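Local coordinates for protein sensor histidine kinase CusS (Escherichia coli, PDB 5KU5) that senses copper and silver ions in the periplasm and, as a histidine kinase, activates the response regulator CusR by phosphorylation, at residues 44-47 / 48-51; 6-9 / 10-13. All coordinates share one frame; numbering follows the deposited sequence.

Overall arrangement
From the N terminus, helix 2-25 carries contact 2 (6-9 / 10-13), one stretch of helix that closes no loop. The chain then runs through helix 32-44 into contact 1 (44-47 / 48-51), where the turn after that helix leads into strand 49-54 of the antiparallel sheet. The two contacts follow one another in series, neither nested nor crossed, with centres about 16 Å apart and nearest atoms about 6 Å apart. Helix 2-25 relates them indirectly: its early turns form contact 2, while Ile-17 and Leu-21 further along it meet side chains of contact 1. In this periplasmic PDC-type sensor domain each contact also reaches the second subunit, contact 1 through Ser-47 and contact 2 through Phe-6, Glu-8 and Gln-9.

Contact 1 (44-47 / 48-51); sequences SGYS and NVLI. With AG (silver ion), chain E.
Tyr-46 turns its ring back over the corner of the chain onto Val-49, three residues on, where strand 49-54 begins. CG of Tyr-46 lies anti to its carbonyl carbon (chi1 -68°), which swings the ring toward the strand, and CD2 comes within 3.7 Å of Val-49 CB. The valine meets the ring at a slant, its CG1 branch lying beside CD2 and CE2. Farther out, Ile-51 CG2 stands near the ring plane, 4.4 Å from Tyr-46 CE2. Beta-branched residues suit both strand positions, giving the aromatic ring a compact apolar surface that helix 2-25 completes through Ile-17 and Leu-21. Replacing Tyr-46 with an alanine would remove the ring and is likely to leave Val-49 and Ile-51 without this partner, opening a gap toward helix 2-25.

Beyond the tyrosine the turn becomes polar. Ser-47 OG lies 3.1 Å from Asn-48 N but at an angle too poor for a hydrogen bond; its hydroxyl is instead hydrogen-bonded to Glu-16 OE2 of the second subunit. The Asn-48 amide folds back toward the same serine, placing OD1 3.7 Å from Ser-47 OG, while its backbone pairs with Ser-135 of strand 125-135. Ser-47 O binds a silver ion at 2.5 Å, together with Met-96 SD and His-108 ND1. A thioether and an imidazole are donors that a soft ion accepts readily, whereas a peptide oxygen is a harder ligand. One serine thus offers its carbonyl to silver and its small hydroxyl to the partner chain, which is consistent with a link between metal binding and the dimer interface.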
ATOM      1  N   SER A  44      -0.564  10.418  -8.256  1.00 33.04           N
ATOM      2  CA  SER A  44      -1.873  11.057  -8.082  0.50 32.72           C
ATOM      3  C   SER A  44      -2.887  10.113  -7.436  1.00 32.41           C
ATOM      4  O   SER A  44      -3.788  10.555  -6.720  1.00 32.77           O
ATOM      5  CB  SER A  44      -2.417  11.556  -9.426  0.50 32.82           C
ATOM      6  OG  SER A  44      -2.675  10.479 -10.311  0.50 32.74           O
ATOM      7  N   GLY A  45      -2.740   8.812  -7.696  1.00 31.82           N
ATOM      8  CA  GLY A  45      -3.602   7.794  -7.096  1.00 30.98           C
ATOM      9  C   GLY A  45      -3.391   7.506  -5.612  1.00 30.79           C
ATOM     10  O   GLY A  45      -4.231   6.834  -5.004  1.00 31.12           O
ATOM     11  N   TYR A  46      -2.287   7.989  -5.027  1.00 29.37           N
ATOM     12  CA  TYR A  46      -1.959   7.711  -3.618  1.00 28.59           C
ATOM     13  C   TYR A  46      -2.912   8.401  -2.637  1.00 27.85           C
ATOM     14  O   TYR A  46      -3.213   9.586  -2.787  1.00 27.70           O
ATOM     15  CB  TYR A  46      -0.522   8.147  -3.270  1.00 28.64           C
ATOM     16  CG  TYR A  46       0.630   7.368  -3.899  1.00 28.84           C
ATOM     17  CD1 TYR A  46       0.502   6.026  -4.291  1.00 28.98           C
ATOM     18  CD2 TYR A  46       1.881   7.973  -4.045  1.00 29.00           C
ATOM     19  CE1 TYR A  46       1.575   5.333  -4.842  1.00 29.11           C
ATOM     20  CE2 TYR A  46       2.957   7.287  -4.595  1.00 29.24           C
ATOM     21  CZ  TYR A  46       2.802   5.969  -4.992  1.00 29.12           C
ATOM     22  OH  TYR A  46       3.874   5.296  -5.529  1.00 28.82           O
ATOM     23  N   SER A  47      -3.350   7.657  -1.620  1.00 27.08           N
ATOM     24  CA  SER A  47      -4.226   8.182  -0.566  1.00 27.00           C
ATOM     25  C   SER A  47      -3.465   8.708   0.658  1.00 26.34           C
ATOM     26  O   SER A  47      -3.966   9.585   1.368  1.00 26.52           O
ATOM     27  CB  SER A  47      -5.203   7.095  -0.108  1.00 27.31           C
ATOM     28  OG  SER A  47      -4.555   6.135   0.715  1.00 27.50           O
ATOM     29  N   ASN A  48      -2.276   8.157   0.912  1.00 25.73           N
ATOM     30  CA  ASN A  48      -1.519   8.427   2.145  1.00 25.15           C
ATOM     31  C   ASN A  48      -0.015   8.700   1.943  1.00 24.36           C
ATOM     32  O   ASN A  48       0.766   8.599   2.894  1.00 24.05           O
ATOM     33  CB  ASN A  48      -1.718   7.249   3.109  1.00 25.33           C
ATOM     34  CG  ASN A  48      -1.116   5.946   2.589  1.00 25.91           C
ATOM     35  OD1 ASN A  48      -0.907   5.770   1.385  1.00 25.91           O
ATOM     36  ND2 ASN A  48      -0.841   5.025   3.499  1.00 26.19           N
ATOM     37  N   VAL A  49       0.382   9.049   0.720  1.00 23.74           N
ATOM     38  CA  VAL A  49       1.785   9.280   0.380  1.00 23.54           C
ATOM     39  C   VAL A  49       1.920  10.577  -0.419  1.00 23.63           C
ATOM     40  O   VAL A  49       1.135  10.835  -1.334  1.00 23.58           O
ATOM     41  CB  VAL A  49       2.376   8.098  -0.429  1.00 23.54           C
ATOM     42  CG1 VAL A  49       3.782   8.410  -0.942  1.00 23.59           C
ATOM     43  CG2 VAL A  49       2.397   6.836   0.418  1.00 23.66           C
ATOM     44  N   LEU A  50       2.910  11.387  -0.052  1.00 23.75           N
ATOM     45  CA  LEU A  50       3.308  12.559  -0.828  1.00 24.07           C
ATOM     46  C   LEU A  50       4.733  12.343  -1.298  1.00 24.49           C
ATOM     47  O   LEU A  50       5.545  11.754  -0.574  1.00 24.12           O
ATOM     48  CB  LEU A  50       3.249  13.824   0.023  1.00 23.94           C
ATOM     49  CG  LEU A  50       1.869  14.256   0.517  1.00 24.02           C
ATOM     50  CD1 LEU A  50       2.021  15.390   1.517  1.00 24.15           C
ATOM     51  CD2 LEU A  50       0.967  14.665  -0.639  1.00 23.82           C
ATOM     52  N   ILE A  51       5.032  12.797  -2.514  1.00 24.63           N
ATOM     53  CA  ILE A  51       6.395  12.741  -3.029  1.00 25.42           C
ATOM     54  C   ILE A  51       6.808  14.086  -3.619  1.00 25.89           C
ATOM     55  O   ILE A  51       5.962  14.902  -3.994  1.00 25.42           O
ATOM     56  CB  ILE A  51       6.601  11.585  -4.051  1.00 25.89           C
ATOM     57  CG1 ILE A  51       6.000  11.906  -5.428  1.00 26.26           C
ATOM     58  CG2 ILE A  51       6.037  10.272  -3.515  1.00 25.85           C
ATOM     59  CD1 ILE A  51       7.011  12.390  -6.449  1.00 26.55           C
TER
HETATM   60 AG    AG E 201      -3.568  11.786   2.460  1.00 24.55          AG

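Contact 2 (6-9 / 10-13); sequences FAEQ and DIND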
ATOM      1  N   PHE A   6       5.845   0.242  14.716  1.00 25.34           N
ATOM      2  CA  PHE A   6       5.205   1.186  13.788  1.00 25.54           C
ATOM      3  C   PHE A   6       6.206   1.762  12.782  1.00 25.03           C
ATOM      4  O   PHE A   6       5.877   1.919  11.606  1.00 24.44           O
ATOM      5  CB  PHE A   6       4.532   2.349  14.537  1.00 26.05           C
ATOM      6  CG  PHE A   6       3.320   1.971  15.369  1.00 26.38           C
ATOM      7  CD1 PHE A   6       2.612   0.773  15.181  1.00 26.79           C
ATOM      8  CD2 PHE A   6       2.845   2.870  16.324  1.00 26.45           C
ATOM      9  CE1 PHE A   6       1.496   0.479  15.957  1.00 26.75           C
ATOM     10  CE2 PHE A   6       1.729   2.577  17.095  1.00 26.33           C
ATOM     11  CZ  PHE A   6       1.053   1.383  16.911  1.00 26.35           C
ATOM     12  N   ALA A   7       7.417   2.074  13.246  1.00 24.60           N
ATOM     13  CA  ALA A   7       8.476   2.572  12.361  1.00 24.67           C
ATOM     14  C   ALA A   7       8.847   1.542  11.304  1.00 24.58           C
ATOM     15  O   ALA A   7       8.973   1.885  10.128  1.00 24.43           O
ATOM     16  CB  ALA A   7       9.710   2.978  13.159  1.00 24.76           C
ATOM     17  N   GLU A   8       9.006   0.287  11.726  1.00 25.03           N
ATOM     18  CA  GLU A   8       9.364  -0.803  10.806  1.00 25.27           C
ATOM     19  C   GLU A   8       8.262  -1.098   9.781  1.00 24.99           C
ATOM     20  O   GLU A   8       8.568  -1.366   8.614  1.00 23.94           O
ATOM     21  CB  GLU A   8       9.738  -2.078  11.579  1.00 25.89           C
ATOM     22  CG  GLU A   8      11.063  -1.991  12.333  1.00 26.49           C
ATOM     23  CD  GLU A   8      12.282  -1.901  11.422  1.00 27.44           C
ATOM     24  OE1 GLU A   8      12.319  -2.581  10.372  1.00 28.41           O
ATOM     25  OE2 GLU A   8      13.218  -1.146  11.757  1.00 27.86           O
ATOM     26  N   GLN A   9       6.998  -1.045  10.211  1.00 25.06           N
ATOM     27  CA  GLN A   9       5.853  -1.094   9.282  1.00 25.46           C
ATOM     28  C   GLN A   9       5.997  -0.041   8.178  1.00 24.56           C
ATOM     29  O   GLN A   9       5.891  -0.358   6.994  1.00 24.21           O
ATOM     30  CB  GLN A   9       4.518  -0.858  10.008  1.00 26.45           C
ATOM     31  CG  GLN A   9       3.958  -2.042  10.775  1.00 27.34           C
ATOM     32  CD  GLN A   9       2.584  -1.738  11.359  1.00 28.58           C
ATOM     33  OE1 GLN A   9       2.397  -0.718  12.029  1.00 29.72           O
ATOM     34  NE2 GLN A   9       1.613  -2.614  11.104  1.00 28.72           N
ATOM     35  N   ASP A  10       6.254   1.199   8.589  1.00 23.97           N
ATOM     36  CA  ASP A  10       6.410   2.329   7.662  1.00 23.88           C
ATOM     37  C   ASP A  10       7.629   2.185   6.761  1.00 24.10           C
ATOM     38  O   ASP A  10       7.536   2.402   5.556  1.00 24.21           O
ATOM     39  CB  ASP A  10       6.502   3.653   8.431  1.00 23.52           C
ATOM     40  CG  ASP A  10       5.230   3.981   9.188  1.00 23.51           C
ATOM     41  OD1 ASP A  10       4.230   3.249   9.025  1.00 23.33           O
ATOM     42  OD2 ASP A  10       5.222   4.965   9.953  1.00 23.02           O
ATOM     43  N   ILE A  11       8.765   1.821   7.353  1.00 24.54           N
ATOM     44  CA  ILE A  11      10.013   1.609   6.600  1.00 25.35           C
ATOM     45  C   ILE A  11       9.829   0.568   5.486  1.00 25.51           C
ATOM     46  O   ILE A  11      10.319   0.760   4.371  1.00 24.93           O
ATOM     47  CB  ILE A  11      11.179   1.240   7.550  1.00 25.81           C
ATOM     48  CG1 ILE A  11      11.617   2.492   8.327  1.00 26.29           C
ATOM     49  CG2 ILE A  11      12.370   0.657   6.791  1.00 26.13           C
ATOM     50  CD1 ILE A  11      12.394   2.207   9.594  1.00 26.67           C
ATOM     51  N   ASN A  12       9.108  -0.510   5.789  1.00 26.08           N
ATOM     52  CA  ASN A  12       8.785  -1.538   4.800  1.00 26.93           C
ATOM     53  C   ASN A  12       7.929  -1.005   3.642  1.00 26.39           C
ATOM     54  O   ASN A  12       8.203  -1.305   2.478  1.00 26.10           O
ATOM     55  CB  ASN A  12       8.090  -2.723   5.480  1.00 28.12           C
ATOM     56  CG  ASN A  12       7.788  -3.858   4.518  1.00 29.38           C
ATOM     57  OD1 ASN A  12       6.637  -4.274   4.377  1.00 31.08           O
ATOM     58  ND2 ASN A  12       8.819  -4.358   3.842  1.00 30.01           N
ATOM     59  N   ASP A  13       6.895  -0.227   3.967  1.00 26.22           N
ATOM     60  CA  ASP A  13       6.072   0.442   2.946  1.00 26.23           C
ATOM     61  C   ASP A  13       6.907   1.411   2.104  1.00 25.48           C
ATOM     62  O   ASP A  13       6.793   1.426   0.878  1.00 25.48           O
ATOM     63  CB  ASP A  13       4.894   1.200   3.581  1.00 27.11           C
ATOM     64  CG  ASP A  13       3.850   0.274   4.206  1.00 28.32           C
ATOM     65  OD1 ASP A  13       3.940  -0.963   4.035  1.00 29.26           O
ATOM     66  OD2 ASP A  13       2.925   0.792   4.871  1.00 28.87           O
TER
HETATM   67  O   HOH W   1       4.597  -2.827   6.183  1.00 50.14           O
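Phe-6 O accepts a hydrogen bond from Asp-10 N at 3.1 Å, the first of four successive i to i+4 hydrogen bonds that make 6-13 one regular stretch of alpha helix. Ile-11 N to Ala-7 O is the shortest, 2.8 Å, and Asn-12 N to Glu-8 O and Asp-13 N to Gln-9 O continue the series. Gln-9 O has a second partner, a water 2.9 Å away that is also placed to donate to Asp-13 OD1. Counting its other neighbours, the water has too few protons to serve every acceptor, so it may not make both bonds at once. An aspartate suits this exposed turn, its short carboxylate meeting solvent close to the backbone.

With CG anti to its carbonyl carbon (chi1 -64°), Asp-10 carries its carboxylate over the preceding turn, bringing OD1 3.3 Å from Phe-6 O. Two acceptors meet there without bonding, and the buried carboxylate is satisfied by a hydrogen bond to His-139 and a salt bridge to Arg-112. Both partners are likely to stabilise its negative charge. Ile-11 lays CG1 3.3 Å from Ala-7 O, and its CD1 ends 4.1 Å from Glu-8 OE2, the two side chains crossing at a slant. Ala-7 is small enough to lie close beside the loop at Asp-82.

The Gln-9 chain is extended beyond CG (chi2 -175°), and its NE2 is hydrogen-bonded to Gln-9 OE1 of the second subunit; a silver ion lies about 3 Å from this side chain. Phe-6 meets His-139 and Ile-143 of helix 137-146, and across the interface His-5 and Phe-6 of the second subunit. The helix therefore packs against helix 137-146 and Leu-134 of strand 125-135 on its own side, and meets the second subunit at the dimer interface.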